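Local coordinates for phospholyase (Arthrobacter aurescens, PDB 5G4I), which is a pyridoxal-phosphate-dependent phospholyase of the class III transaminase family, probably eliminating phosphate from small amino-bearing phosphate esters such as phosphoethanolamine, at residues D18-R23 / S31-R36; N93-E98 / A321-L326; A127-R132 / N306-T311; A196-A201 / E235-R240; V399-V404 / D425-Q430. All blocks are in the same frame, centred on the assembly; numbering follows the deposited sequence.

Contact 1: D18-R23 / S31-R36; sequences DLLARR and SPLFYR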
# COMPACT_ATOMS: atom_id res chain seq x y z
N ASP A 18 15.98 26.19 5.83
CA ASP A 18 16.08 25.08 6.74
C ASP A 18 15.33 23.85 6.24
O ASP A 18 15.65 22.81 6.77
CB ASP A 18 15.45 25.51 8.09
CG ASP A 18 13.96 25.97 7.91
OD1 ASP A 18 13.84 27.11 7.44
OD2 ASP A 18 12.95 25.25 8.10
N LEU A 19 14.33 23.98 5.35
CA LEU A 19 13.48 22.77 4.99
C LEU A 19 14.30 21.61 4.44
O LEU A 19 14.05 20.41 4.83
CB LEU A 19 12.34 23.18 4.08
CG LEU A 19 11.29 22.09 3.84
CD1 LEU A 19 10.67 21.69 5.18
CD2 LEU A 19 10.20 22.57 2.88
N LEU A 20 15.21 21.85 3.48
CA LEU A 20 15.98 20.78 2.88
C LEU A 20 16.82 19.99 3.92
O LEU A 20 16.83 18.74 4.00
CB LEU A 20 16.90 21.32 1.76
CG LEU A 20 17.64 20.30 0.94
CD1 LEU A 20 16.77 19.34 0.11
CD2 LEU A 20 18.57 21.00 -0.08
N ALA A 21 17.51 20.74 4.82
CA ALA A 21 18.26 20.07 5.86
C ALA A 21 17.36 19.28 6.86
O ALA A 21 17.74 18.15 7.26
CB ALA A 21 19.12 21.11 6.64
N ARG A 22 16.19 19.85 7.19
CA ARG A 22 15.22 19.19 8.09
C ARG A 22 14.71 17.85 7.44
O ARG A 22 14.57 16.82 8.14
CB ARG A 22 14.08 20.05 8.47
CG ARG A 22 14.50 21.24 9.40
CD ARG A 22 13.43 22.29 9.56
NE ARG A 22 12.14 21.74 9.99
CZ ARG A 22 10.93 22.25 9.68
NH1 ARG A 22 10.77 23.39 8.96
NH2 ARG A 22 9.85 21.61 10.12
N ARG A 23 14.51 17.89 6.14
CA ARG A 23 14.19 16.66 5.37
C ARG A 23 15.25 15.62 5.42
O ARG A 23 15.03 14.40 5.68
CB ARG A 23 13.85 17.06 3.91
CG ARG A 23 13.55 15.85 3.01
CD ARG A 23 13.45 16.30 1.61
NE ARG A 23 13.37 15.19 0.61
CZ ARG A 23 12.30 14.91 -0.20
NH1 ARG A 23 11.16 15.59 -0.09
NH2 ARG A 23 12.46 13.90 -1.13
N SER A 31 15.97 9.82 -0.82
CA SER A 31 14.60 9.90 -1.39
C SER A 31 14.58 11.00 -2.47
O SER A 31 15.07 12.14 -2.21
CB SER A 31 13.61 10.15 -0.29
OG SER A 31 12.26 10.08 -0.78
N PRO A 32 14.19 10.69 -3.70
CA PRO A 32 14.55 11.58 -4.81
C PRO A 32 13.88 12.99 -4.80
O PRO A 32 12.70 13.13 -4.35
CB PRO A 32 14.11 10.77 -6.08
CG PRO A 32 13.07 9.78 -5.52
CD PRO A 32 13.59 9.41 -4.18
N LEU A 33 14.60 13.98 -5.33
CA LEU A 33 14.09 15.32 -5.59
C LEU A 33 14.40 15.75 -7.01
O LEU A 33 15.52 15.49 -7.53
CB LEU A 33 14.75 16.38 -4.65
CG LEU A 33 14.33 16.31 -3.18
CD1 LEU A 33 15.26 17.11 -2.25
CD2 LEU A 33 12.89 16.88 -3.06
N PHE A 34 13.45 16.40 -7.70
CA PHE A 34 13.72 16.97 -9.01
C PHE A 34 14.55 18.23 -8.98
O PHE A 34 14.52 18.99 -8.00
CB PHE A 34 12.38 17.32 -9.77
CG PHE A 34 11.50 16.13 -10.17
CD1 PHE A 34 11.99 14.88 -10.50
CD2 PHE A 34 10.14 16.30 -10.12
CE1 PHE A 34 11.10 13.79 -10.83
CE2 PHE A 34 9.26 15.25 -10.57
CZ PHE A 34 9.73 14.01 -10.87
N TYR A 35 15.32 18.42 -10.07
CA TYR A 35 16.07 19.70 -10.41
C TYR A 35 17.38 19.90 -9.63
O TYR A 35 17.61 19.31 -8.56
CB TYR A 35 15.22 20.95 -10.28
CG TYR A 35 13.95 20.97 -11.17
CD1 TYR A 35 14.06 21.05 -12.57
CD2 TYR A 35 12.69 20.88 -10.63
CE1 TYR A 35 12.90 21.05 -13.41
CE2 TYR A 35 11.55 20.85 -11.43
CZ TYR A 35 11.67 20.95 -12.81
OH TYR A 35 10.53 20.93 -13.66
N ARG A 36 18.26 20.71 -10.22
CA ARG A 36 19.52 21.01 -9.50
C ARG A 36 19.28 21.67 -8.17
O ARG A 36 19.99 21.30 -7.18
CB ARG A 36 20.42 21.94 -10.42
O HOH W 1 11.05 11.51 -2.87
O HOH W 2 15.66 13.54 0.23
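With CG anti to the backbone N (chi1 178°) and its chain extended from CG to NE, R23 carries its guanidinium from the helix to L33, which comes from the opposite direction; L33 sets CG anti to its own carbonyl carbon (chi1 -71°), which places CD1 and CD2 within contact of L20 and R23. The methyl CD2 of L33 lies over the centre of one guanidinium face, 3.5 Å from R23 CZ. At the edge of the same group, R23 NH2 gives a weak hydrogen bond to S31 O (3.3 Å). Two waters extend this grip: one accepts from R23 NE at 2.8 Å and donates to S31 O, while the other accepts weakly from R23 NH2 and bonds to S31 OG and P32 O. Beside the arginine, the CD1 methyls of L20 and L33 meet obliquely at 3.6 Å. The evidence thus describes an arginine with L33 over one face and its strongest polar bond, from NH1, to T89 O of the second subunit. It fits the N-terminal segment of class III aminotransferases, a short helix and following loop laid along the dimer interface, with the side chain of P32 about 10 Å from a bound PLP.

Contact 2: N93-E98 / A321-L326; sequences NSRVVE and AGLAVL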
# COMPACT_ATOMS: atom_id res chain seq x y z
N ASN A 93 -21.38 -1.32 3.73
CA ASN A 93 -21.48 0.15 3.55
C ASN A 93 -21.66 0.37 2.02
O ASN A 93 -20.99 -0.29 1.19
CB ASN A 93 -20.32 0.94 4.12
CG ASN A 93 -20.51 2.46 4.06
OD1 ASN A 93 -21.10 3.12 5.06
ND2 ASN A 93 -20.15 3.05 2.98
N SER A 94 -22.52 1.31 1.64
CA SER A 94 -22.87 1.48 0.24
C SER A 94 -21.76 2.11 -0.62
O SER A 94 -21.74 1.90 -1.86
CB SER A 94 -24.17 2.27 0.01
OG SER A 94 -24.02 3.57 0.39
N ARG A 95 -20.89 2.95 -0.06
CA ARG A 95 -19.96 3.73 -0.91
C ARG A 95 -19.00 2.85 -1.72
O ARG A 95 -18.77 3.15 -2.94
CB ARG A 95 -19.12 4.79 -0.12
CG ARG A 95 -19.90 5.75 0.77
CD ARG A 95 -21.05 6.54 0.14
NE ARG A 95 -20.72 7.23 -1.08
CZ ARG A 95 -20.16 8.45 -1.18
NH1 ARG A 95 -19.69 9.06 -0.10
NH2 ARG A 95 -19.95 9.04 -2.37
N VAL A 96 -18.43 1.81 -1.10
CA VAL A 96 -17.53 0.92 -1.85
C VAL A 96 -18.24 0.19 -3.01
O VAL A 96 -17.65 -0.04 -4.07
CB VAL A 96 -16.76 -0.09 -0.94
CG1 VAL A 96 -17.70 -1.05 -0.22
CG2 VAL A 96 -15.65 -0.80 -1.73
N VAL A 97 -19.51 -0.16 -2.75
CA VAL A 97 -20.27 -0.85 -3.82
C VAL A 97 -20.57 0.10 -4.97
O VAL A 97 -20.45 -0.26 -6.16
CB VAL A 97 -21.56 -1.48 -3.21
CG1 VAL A 97 -22.39 -2.19 -4.31
CG2 VAL A 97 -21.14 -2.51 -2.20
N GLU A 98 -21.00 1.32 -4.65
CA GLU A 98 -21.24 2.34 -5.64
C GLU A 98 -19.97 2.61 -6.50
O GLU A 98 -20.01 2.70 -7.74
CB GLU A 98 -21.67 3.67 -5.03
CG GLU A 98 -23.02 3.61 -4.37
CD GLU A 98 -23.25 4.73 -3.31
OE1 GLU A 98 -22.43 5.73 -3.20
OE2 GLU A 98 -24.31 4.56 -2.60
N ALA A 321 -13.54 9.45 -2.78
CA ALA A 321 -12.52 10.06 -3.62
C ALA A 321 -12.52 9.51 -5.07
O ALA A 321 -12.55 10.28 -6.07
CB ALA A 321 -11.16 9.86 -3.02
N GLY A 322 -12.54 8.16 -5.16
CA GLY A 322 -12.51 7.57 -6.50
C GLY A 322 -13.80 7.84 -7.30
O GLY A 322 -13.72 8.09 -8.53
N LEU A 323 -14.96 7.86 -6.61
CA LEU A 323 -16.23 8.17 -7.32
C LEU A 323 -16.19 9.63 -7.83
O LEU A 323 -16.64 9.90 -8.95
CB LEU A 323 -17.40 7.95 -6.35
CG LEU A 323 -18.00 6.59 -6.21
CD1 LEU A 323 -18.82 6.57 -4.87
CD2 LEU A 323 -18.88 6.31 -7.49
N ALA A 324 -15.67 10.55 -7.01
CA ALA A 324 -15.59 11.98 -7.45
C ALA A 324 -14.69 12.23 -8.61
O ALA A 324 -14.98 13.07 -9.52
CB ALA A 324 -15.24 12.86 -6.27
N VAL A 325 -13.59 11.47 -8.70
CA VAL A 325 -12.69 11.54 -9.88
C VAL A 325 -13.42 11.10 -11.16
O VAL A 325 -13.35 11.80 -12.21
CB VAL A 325 -11.36 10.76 -9.67
CG1 VAL A 325 -10.56 10.64 -10.97
CG2 VAL A 325 -10.56 11.50 -8.59
N LEU A 326 -14.10 9.92 -11.09
CA LEU A 326 -14.81 9.45 -12.26
C LEU A 326 -15.97 10.36 -12.66
O LEU A 326 -16.15 10.66 -13.85
CB LEU A 326 -15.34 8.02 -12.04
CG LEU A 326 -14.36 6.83 -12.05
CD1 LEU A 326 -15.06 5.51 -11.63
CD2 LEU A 326 -13.64 6.72 -13.38
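L323 projects from helix 316-331 toward the first turn of helix 94-104, where R95 and E98 receive it; this is helix-helix packing at the surface of a fold-type I subunit, carried by one leucine. The van der Waals contacts divide between its two methyls. CD2 lies against the backbone, 3.8 Å from E98 O. CD1 turns to the side chains, reaching R95 NH2 at 3.7 Å and E98 OE1 at 4.1 Å. L323 meets the R95 chain obliquely and the E98 chain at about a right angle, so the leucine fits against the pair without either chain lying along it. Farther along helix 94-104, Y99 and A102 continue the bed for L323.

No polar bond joins the two segments; those of R95 and E98 lie within 93-98 or go to Q81 of helix 72-82, which R95 NH1 reaches. R95 is bent at both chi2 (-53°) and chi3, which folds its guanidinium back over its own helix. There it forms a salt bridge across one turn with E98. S94 OG gives a second bond to the carboxylate, at 3.2 Å from E98 OE2 and well above its plane. Both oxygens of E98 are therefore engaged, which probably keeps the carboxylate from turning and fixes the charged surface that CD1 touches. In the salt bridge itself, R95 NE stands 3.1 Å from E98 OE1, on its syn side but tilted 30° out of the carboxylate plane, with the oxygen close to the guanidinium plane.

Contact 3: A127-R132 / N306-T311; sequences ALRIAR and NMFFNT. With PLP (pyridoxal-5'-phosphate), chain H.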
# COMPACT_ATOMS: atom_id res chain seq x y z
N ALA A 127 -1.62 -8.84 -8.22
CA ALA A 127 -1.81 -9.49 -9.53
C ALA A 127 -0.79 -10.60 -9.77
O ALA A 127 -1.18 -11.67 -10.32
CB ALA A 127 -1.80 -8.47 -10.66
N LEU A 128 0.50 -10.38 -9.45
CA LEU A 128 1.53 -11.46 -9.65
C LEU A 128 1.17 -12.66 -8.78
O LEU A 128 1.40 -13.83 -9.15
CB LEU A 128 2.96 -10.93 -9.36
CG LEU A 128 3.56 -9.94 -10.35
CD1 LEU A 128 4.89 -9.55 -9.81
CD2 LEU A 128 3.72 -10.60 -11.71
N ARG A 129 0.69 -12.40 -7.54
CA ARG A 129 0.30 -13.47 -6.59
C ARG A 129 -0.87 -14.28 -7.09
O ARG A 129 -0.85 -15.59 -7.07
CB ARG A 129 0.11 -12.84 -5.19
CG ARG A 129 -0.13 -13.91 -4.06
CD ARG A 129 -0.26 -13.24 -2.67
NE ARG A 129 -0.62 -14.29 -1.68
CZ ARG A 129 -1.39 -14.13 -0.61
NH1 ARG A 129 -1.77 -12.93 -0.21
NH2 ARG A 129 -1.73 -15.18 0.15
N ILE A 130 -1.93 -13.65 -7.53
CA ILE A 130 -3.11 -14.36 -8.19
C ILE A 130 -2.59 -15.18 -9.31
O ILE A 130 -2.98 -16.40 -9.41
CB ILE A 130 -4.14 -13.30 -8.66
CG1 ILE A 130 -4.85 -12.61 -7.49
CG2 ILE A 130 -5.20 -13.99 -9.57
CD1 ILE A 130 -5.57 -11.28 -7.89
N ALA A 131 -1.79 -14.63 -10.20
CA ALA A 131 -1.32 -15.36 -11.36
C ALA A 131 -0.48 -16.58 -10.97
O ALA A 131 -0.65 -17.71 -11.58
CB ALA A 131 -0.56 -14.46 -12.33
N ARG A 132 0.49 -16.41 -10.07
CA ARG A 132 1.42 -17.58 -9.67
C ARG A 132 0.55 -18.70 -9.12
O ARG A 132 0.75 -19.93 -9.48
CB ARG A 132 2.40 -17.06 -8.55
CG ARG A 132 3.64 -17.79 -8.35
CD ARG A 132 4.45 -17.14 -7.25
NE ARG A 132 4.76 -15.73 -7.47
CZ ARG A 132 4.30 -14.69 -6.76
NH1 ARG A 132 3.52 -14.83 -5.75
NH2 ARG A 132 4.72 -13.47 -7.14
N ASN A 306 -7.57 -18.41 -0.17
CA ASN A 306 -6.85 -17.52 0.74
C ASN A 306 -7.81 -16.64 1.49
O ASN A 306 -8.76 -16.12 0.90
CB ASN A 306 -5.91 -16.55 -0.01
CG ASN A 306 -4.91 -17.27 -0.95
OD1 ASN A 306 -3.73 -17.52 -0.64
ND2 ASN A 306 -5.38 -17.50 -2.18
N MET A 307 -7.55 -16.43 2.79
CA MET A 307 -8.30 -15.46 3.58
C MET A 307 -7.69 -14.05 3.37
O MET A 307 -7.00 -13.47 4.20
CB MET A 307 -8.37 -15.87 5.08
CG MET A 307 -9.18 -14.93 5.94
SD MET A 307 -10.51 -13.85 5.31
CE MET A 307 -9.72 -12.46 6.16
N PHE A 308 -7.91 -13.55 2.15
CA PHE A 308 -7.29 -12.29 1.71
C PHE A 308 -8.05 -11.07 2.25
O PHE A 308 -9.27 -10.95 2.05
CB PHE A 308 -7.20 -12.22 0.14
CG PHE A 308 -6.56 -10.92 -0.35
CD1 PHE A 308 -5.19 -10.77 -0.26
CD2 PHE A 308 -7.36 -9.86 -0.78
CE1 PHE A 308 -4.61 -9.51 -0.62
CE2 PHE A 308 -6.78 -8.62 -1.08
CZ PHE A 308 -5.44 -8.48 -0.98
N PHE A 309 -7.29 -10.10 2.80
CA PHE A 309 -7.91 -8.89 3.41
C PHE A 309 -6.84 -7.78 3.41
O PHE A 309 -5.72 -8.03 3.90
CB PHE A 309 -8.49 -9.19 4.83
CG PHE A 309 -9.20 -8.03 5.50
CD1 PHE A 309 -10.35 -7.48 4.96
CD2 PHE A 309 -8.58 -7.38 6.53
CE1 PHE A 309 -10.95 -6.31 5.51
CE2 PHE A 309 -9.22 -6.26 7.20
CZ PHE A 309 -10.37 -5.73 6.68
N ASN A 310 -7.23 -6.55 3.01
CA ASN A 310 -6.45 -5.32 3.01
C ASN A 310 -7.28 -4.33 3.84
O ASN A 310 -8.36 -3.95 3.43
CB ASN A 310 -6.20 -4.94 1.56
CG ASN A 310 -5.49 -3.65 1.37
OD1 ASN A 310 -5.71 -2.68 2.13
ND2 ASN A 310 -4.64 -3.58 0.34
N THR A 311 -6.76 -3.90 5.00
CA THR A 311 -7.59 -3.19 5.98
C THR A 311 -8.11 -1.86 5.46
O THR A 311 -9.28 -1.49 5.72
CB THR A 311 -6.79 -2.94 7.29
OG1 THR A 311 -6.33 -4.20 7.83
CG2 THR A 311 -7.67 -2.25 8.37
N1 PLP H . 0.35 -6.56 11.23
C2 PLP H . -0.53 -6.65 12.17
C2A PLP H . -0.10 -7.14 13.56
C3 PLP H . -1.96 -6.33 11.87
O3 PLP H . -2.91 -6.34 12.88
C4 PLP H . -2.37 -5.87 10.53
C4A PLP H . -3.75 -5.37 10.23
C5 PLP H . -1.29 -5.87 9.57
C6 PLP H . 0.04 -6.21 9.97
C5A PLP H . -1.64 -5.53 8.09
O4P PLP H . -2.06 -4.20 7.92
P PLP H . -2.81 -3.93 6.48
O1P PLP H . -4.13 -4.69 6.33
O2P PLP H . -2.87 -2.38 6.60
O3P PLP H . -1.88 -4.11 5.36
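The backbone makes an inverse gamma turn centred on M307, with F308 N weakly bonded to N306 O at 3.0 Å, and this bend turns both N306 and F308 toward R129 of helix 120-135. The two segments belong to the class III aminotransferase dimer interface, where the loop after helix 296-305 runs on to a cofactor held largely by the other subunit. R129 stretches out from its helix, with chi1 at -173° and the chain extended to NE. Its NH2 comes within 3.2 Å of N306 OD1, but the angle is too poor for a hydrogen bond, and the guanidinium and amide planes stand 80° apart. R129 NH1 meets the edge of the F308 ring at CD1, 4.0 Å away. Stronger polar partners lie outside the two segments: R129 NE forms a salt bridge with E165 of the second subunit, and N306 OD1 accepts from H164 N of that subunit, while N306 ND2 bonds to Q133 of its own chain. Replacing R129 with a leucine would probably leave the E165 carboxylate of the second subunit without its charged mate. At the far end of the loop T311 holds the phosphate twice, through N at 3.1 Å and through OG1 at 2.7 Å, both to PLP O1P.

Contact 4: A196-A201 / E235-R240; sequences ADVDAA and EGVATR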
# COMPACT_ATOMS: atom_id res chain seq x y z
N ALA A 196 10.33 -14.06 -32.43
CA ALA A 196 11.28 -15.19 -32.18
C ALA A 196 12.01 -15.06 -30.87
O ALA A 196 12.28 -16.08 -30.18
CB ALA A 196 12.30 -15.27 -33.34
N ASP A 197 12.32 -13.83 -30.47
CA ASP A 197 12.90 -13.60 -29.16
C ASP A 197 11.92 -14.02 -28.01
O ASP A 197 12.34 -14.58 -26.96
CB ASP A 197 13.25 -12.11 -28.93
CG ASP A 197 14.41 -11.56 -29.71
OD1 ASP A 197 15.07 -12.30 -30.42
OD2 ASP A 197 14.60 -10.28 -29.56
N VAL A 198 10.60 -13.79 -28.20
CA VAL A 198 9.61 -14.22 -27.25
C VAL A 198 9.58 -15.79 -27.19
O VAL A 198 9.54 -16.36 -26.03
CB VAL A 198 8.19 -13.67 -27.55
CG1 VAL A 198 7.14 -14.22 -26.66
CG2 VAL A 198 8.19 -12.16 -27.50
N ASP A 199 9.55 -16.47 -28.35
CA ASP A 199 9.62 -17.93 -28.40
C ASP A 199 10.82 -18.46 -27.57
O ASP A 199 10.65 -19.37 -26.71
CB ASP A 199 9.82 -18.42 -29.81
CG ASP A 199 8.64 -18.12 -30.78
OD1 ASP A 199 7.48 -18.02 -30.30
OD2 ASP A 199 8.98 -18.17 -32.02
N ALA A 200 11.99 -17.78 -27.73
CA ALA A 200 13.20 -18.22 -27.03
C ALA A 200 13.11 -18.05 -25.52
O ALA A 200 13.56 -18.85 -24.68
CB ALA A 200 14.47 -17.56 -27.61
N ALA A 201 12.58 -16.87 -25.10
CA ALA A 201 12.44 -16.56 -23.68
C ALA A 201 11.51 -17.59 -22.99
O ALA A 201 11.79 -18.08 -21.86
CB ALA A 201 11.81 -15.15 -23.51
N GLU A 235 -0.52 -8.92 -29.52
CA GLU A 235 -1.40 -10.05 -29.77
C GLU A 235 -0.61 -11.39 -29.89
O GLU A 235 -1.02 -12.42 -29.37
CB GLU A 235 -2.16 -9.77 -31.11
CG GLU A 235 -2.98 -8.42 -31.12
CD GLU A 235 -2.34 -6.95 -31.34
OE1 GLU A 235 -1.30 -6.51 -31.36
OE2 GLU A 235 -3.06 -6.06 -31.57
N GLY A 236 0.52 -11.31 -30.56
CA GLY A 236 1.42 -12.51 -30.70
C GLY A 236 1.99 -12.97 -29.34
O GLY A 236 2.13 -14.20 -29.09
N VAL A 237 2.38 -12.02 -28.52
CA VAL A 237 2.85 -12.34 -27.16
C VAL A 237 1.77 -13.00 -26.38
O VAL A 237 1.97 -14.06 -25.74
CB VAL A 237 3.43 -11.10 -26.42
CG1 VAL A 237 3.76 -11.48 -24.97
CG2 VAL A 237 4.61 -10.52 -27.12
N ALA A 238 0.52 -12.46 -26.35
CA ALA A 238 -0.58 -13.06 -25.69
C ALA A 238 -0.91 -14.52 -26.12
O ALA A 238 -1.10 -15.36 -25.25
CB ALA A 238 -1.85 -12.14 -25.83
N THR A 239 -0.89 -14.73 -27.45
CA THR A 239 -1.16 -16.10 -27.92
C THR A 239 -0.10 -17.09 -27.38
O THR A 239 -0.46 -18.17 -26.86
CB THR A 239 -1.17 -16.07 -29.43
OG1 THR A 239 -2.28 -15.22 -29.88
CG2 THR A 239 -1.35 -17.48 -29.96
N ARG A 240 1.16 -16.65 -27.45
CA ARG A 240 2.30 -17.56 -27.01
C ARG A 240 2.28 -17.80 -25.48
O ARG A 240 2.44 -18.88 -24.97
CB ARG A 240 3.61 -16.98 -27.44
CG ARG A 240 3.82 -17.06 -28.98
CD ARG A 240 4.92 -16.09 -29.47
NE ARG A 240 5.28 -16.23 -30.88
CZ ARG A 240 4.51 -15.82 -31.87
NH1 ARG A 240 3.35 -15.21 -31.65
NH2 ARG A 240 4.92 -16.03 -33.15
O HOH W 3 7.46 -17.03 -33.92
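R240 meets D199 edge-on, guanidinium and carboxylate planes 19° apart, between two helices that run almost parallel. The segment axes approach to 10.4 Å with a signed crossing angle of -24°. R240 extends its chain from CG to NE across the gap, and D199 OD1 sits at the edge of the guanidinium, 2.9 Å from R240 NE. This salt bridge is bent, with an angle of 139° at the hydrogen, and it reaches the carboxylate oxygen on the syn side, though tilted well out of the carboxylate plane. A water closes the other corner, donating to D199 OD2 and accepting from R240 NH2 at 2.8 Å. The third nitrogen turns back to its own helix: R240 NH1 bonds to G236 O at 3.0 Å, on the face of that carbonyl opposite to the one used by R240 N. All three guanidinium nitrogens are thus used along its edge, which should fix its rotation. An alanine in place of R240 would remove the whole arm, and D199 would probably lose its cationic mate while G236 O kept a single donor from this segment.

Beside the charged pair, V198 places its branches on two partners: CG2 meets V237 CG2 at 4.0 Å, and CG1 touches R240 CD. Helix 233-243 connects the adjacent parallel strands 214-217 and 247-251, and helix 187-207 leads into the first of them. Neighbouring helices of this kind, from successive beta-alpha-beta crossovers, are typical of the large domain of fold-type I PLP enzymes.

Contact 5: V399-V404 / D425-Q430; sequences VLISRV and DILLGQ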
# COMPACT_ATOMS: atom_id res chain seq x y z
N VAL A 399 7.53 26.38 -16.79
CA VAL A 399 6.85 25.10 -17.27
C VAL A 399 7.57 23.90 -16.65
O VAL A 399 8.77 23.74 -16.81
CB VAL A 399 6.78 24.98 -18.82
CG1 VAL A 399 5.90 23.76 -19.23
CG2 VAL A 399 6.20 26.28 -19.44
N LEU A 400 6.80 22.99 -16.02
CA LEU A 400 7.35 21.76 -15.43
C LEU A 400 7.22 20.57 -16.39
O LEU A 400 6.10 20.19 -16.73
CB LEU A 400 6.63 21.43 -14.07
CG LEU A 400 6.61 22.55 -13.05
CD1 LEU A 400 5.79 22.09 -11.82
CD2 LEU A 400 8.01 23.00 -12.71
N ILE A 401 8.32 20.00 -16.85
CA ILE A 401 8.43 18.81 -17.64
C ILE A 401 9.56 17.89 -17.10
O ILE A 401 10.29 18.27 -16.18
CB ILE A 401 8.60 19.13 -19.14
CG1 ILE A 401 9.92 19.88 -19.41
CG2 ILE A 401 7.37 19.83 -19.74
CD1 ILE A 401 10.32 19.88 -20.86
N SER A 402 9.67 16.72 -17.63
CA SER A 402 10.70 15.76 -17.22
C SER A 402 11.23 14.96 -18.44
O SER A 402 11.08 15.31 -19.61
CB SER A 402 10.21 14.83 -16.12
OG SER A 402 11.35 14.27 -15.41
N ARG A 403 11.90 13.82 -18.16
CA ARG A 403 12.39 12.91 -19.22
C ARG A 403 12.32 11.44 -18.84
O ARG A 403 12.17 11.12 -17.62
CB ARG A 403 13.85 13.23 -19.60
CG ARG A 403 14.78 13.20 -18.41
CD ARG A 403 16.27 13.34 -18.82
NE ARG A 403 17.15 13.61 -17.67
CZ ARG A 403 18.47 13.88 -17.80
NH1 ARG A 403 19.10 13.85 -19.02
NH2 ARG A 403 19.18 14.20 -16.72
N VAL A 404 12.41 10.59 -19.84
CA VAL A 404 12.37 9.14 -19.69
C VAL A 404 13.34 8.50 -20.66
O VAL A 404 13.85 9.13 -21.59
CB VAL A 404 10.94 8.51 -19.96
CG1 VAL A 404 10.04 8.72 -18.80
CG2 VAL A 404 10.30 8.92 -21.23
N ASP A 425 -0.72 25.60 -26.04
CA ASP A 425 0.02 26.61 -26.82
C ASP A 425 1.08 27.30 -25.99
O ASP A 425 2.17 27.58 -26.51
CB ASP A 425 -0.99 27.66 -27.36
CG ASP A 425 -1.89 27.09 -28.51
OD1 ASP A 425 -1.53 26.10 -29.18
OD2 ASP A 425 -2.96 27.77 -28.76
N ILE A 426 0.82 27.54 -24.71
CA ILE A 426 1.91 28.09 -23.83
C ILE A 426 3.12 27.16 -23.78
O ILE A 426 4.24 27.51 -24.07
CB ILE A 426 1.36 28.47 -22.46
CG1 ILE A 426 0.36 29.60 -22.50
CG2 ILE A 426 2.51 28.71 -21.47
CD1 ILE A 426 -0.55 29.73 -21.27
N LEU A 427 2.84 25.87 -23.45
CA LEU A 427 3.90 24.86 -23.31
C LEU A 427 4.71 24.75 -24.60
O LEU A 427 5.95 24.75 -24.60
CB LEU A 427 3.29 23.48 -22.85
CG LEU A 427 4.32 22.35 -22.66
CD1 LEU A 427 3.84 21.43 -21.52
CD2 LEU A 427 4.65 21.59 -23.90
N LEU A 428 4.02 24.53 -25.75
CA LEU A 428 4.67 24.26 -27.05
C LEU A 428 5.48 25.49 -27.58
O LEU A 428 6.58 25.36 -28.12
CB LEU A 428 3.62 23.79 -28.11
CG LEU A 428 3.02 22.35 -27.81
CD1 LEU A 428 1.74 22.25 -28.64
CD2 LEU A 428 4.00 21.28 -28.11
N GLY A 429 4.94 26.67 -27.30
CA GLY A 429 5.67 27.93 -27.71
C GLY A 429 6.97 28.09 -26.88
O GLY A 429 8.06 28.37 -27.41
N GLN A 430 6.89 27.82 -25.57
CA GLN A 430 8.14 27.85 -24.75
C GLN A 430 9.10 26.76 -25.16
O GLN A 430 10.34 27.02 -25.21
CB GLN A 430 7.76 27.78 -23.25
CG GLN A 430 7.02 28.94 -22.74
CD GLN A 430 7.67 30.32 -22.99
OE1 GLN A 430 8.78 30.57 -22.52
NE2 GLN A 430 7.01 31.18 -23.77
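The shortest polar bond here, from G429 N to D425 O at 3.0 Å, is an i+4 to i (N-H to O) bond of helix 421-436, and it spans the turn from which L427 reaches V399. Across the contact itself the evidence is apolar. V399 gives each branch its own partner: CG1 meets L427 CD1 at 3.9 Å, and CG2 faces the aliphatic part of Q430, 4.3 Å from its CG. L427 has CG trans to the backbone N (chi1 -180°), which brings CD1 to the strand, where it also touches I401 CG2 at 4.3 Å. V399 and L427 meet at about a right angle. The amide end of Q430 is engaged elsewhere, with OE1 accepting from R397. Because side chains alternate along the strand, L400 turns to the other face, against Y35 and L39. V399 and I401 are thus enclosed between helix 421-436 and M394 of helix 384-396, while L427 also reaches L58 and M413 on strands 56-59 and 410-413, either side of strand 399-404 in the sheet.

How the contacts relate
From the N terminus, contact 1 closes first, bending the chain back after helix 19-24 across only seven residues. Contact 2 then spans from 93-98 to helix 316-331. Within that span lies contact 3, joining helix 120-135 to the loop before helix 316-331, and within contact 3 lies contact 4, between two helices flanking the sheet that contains strands 214-217 and 247-251; the three enclose one another without crossing. Contact 5 follows, closing a short loop between a strand of the other sheet and the C-terminal helix 421-436. It touches contact 1, with Y35 OH 3.4 Å from L400 CD2, packing the loop before strand 41-45 on strand 399-404. Contacts 1, 2 and 3 border the second subunit, as does L400 of contact 5.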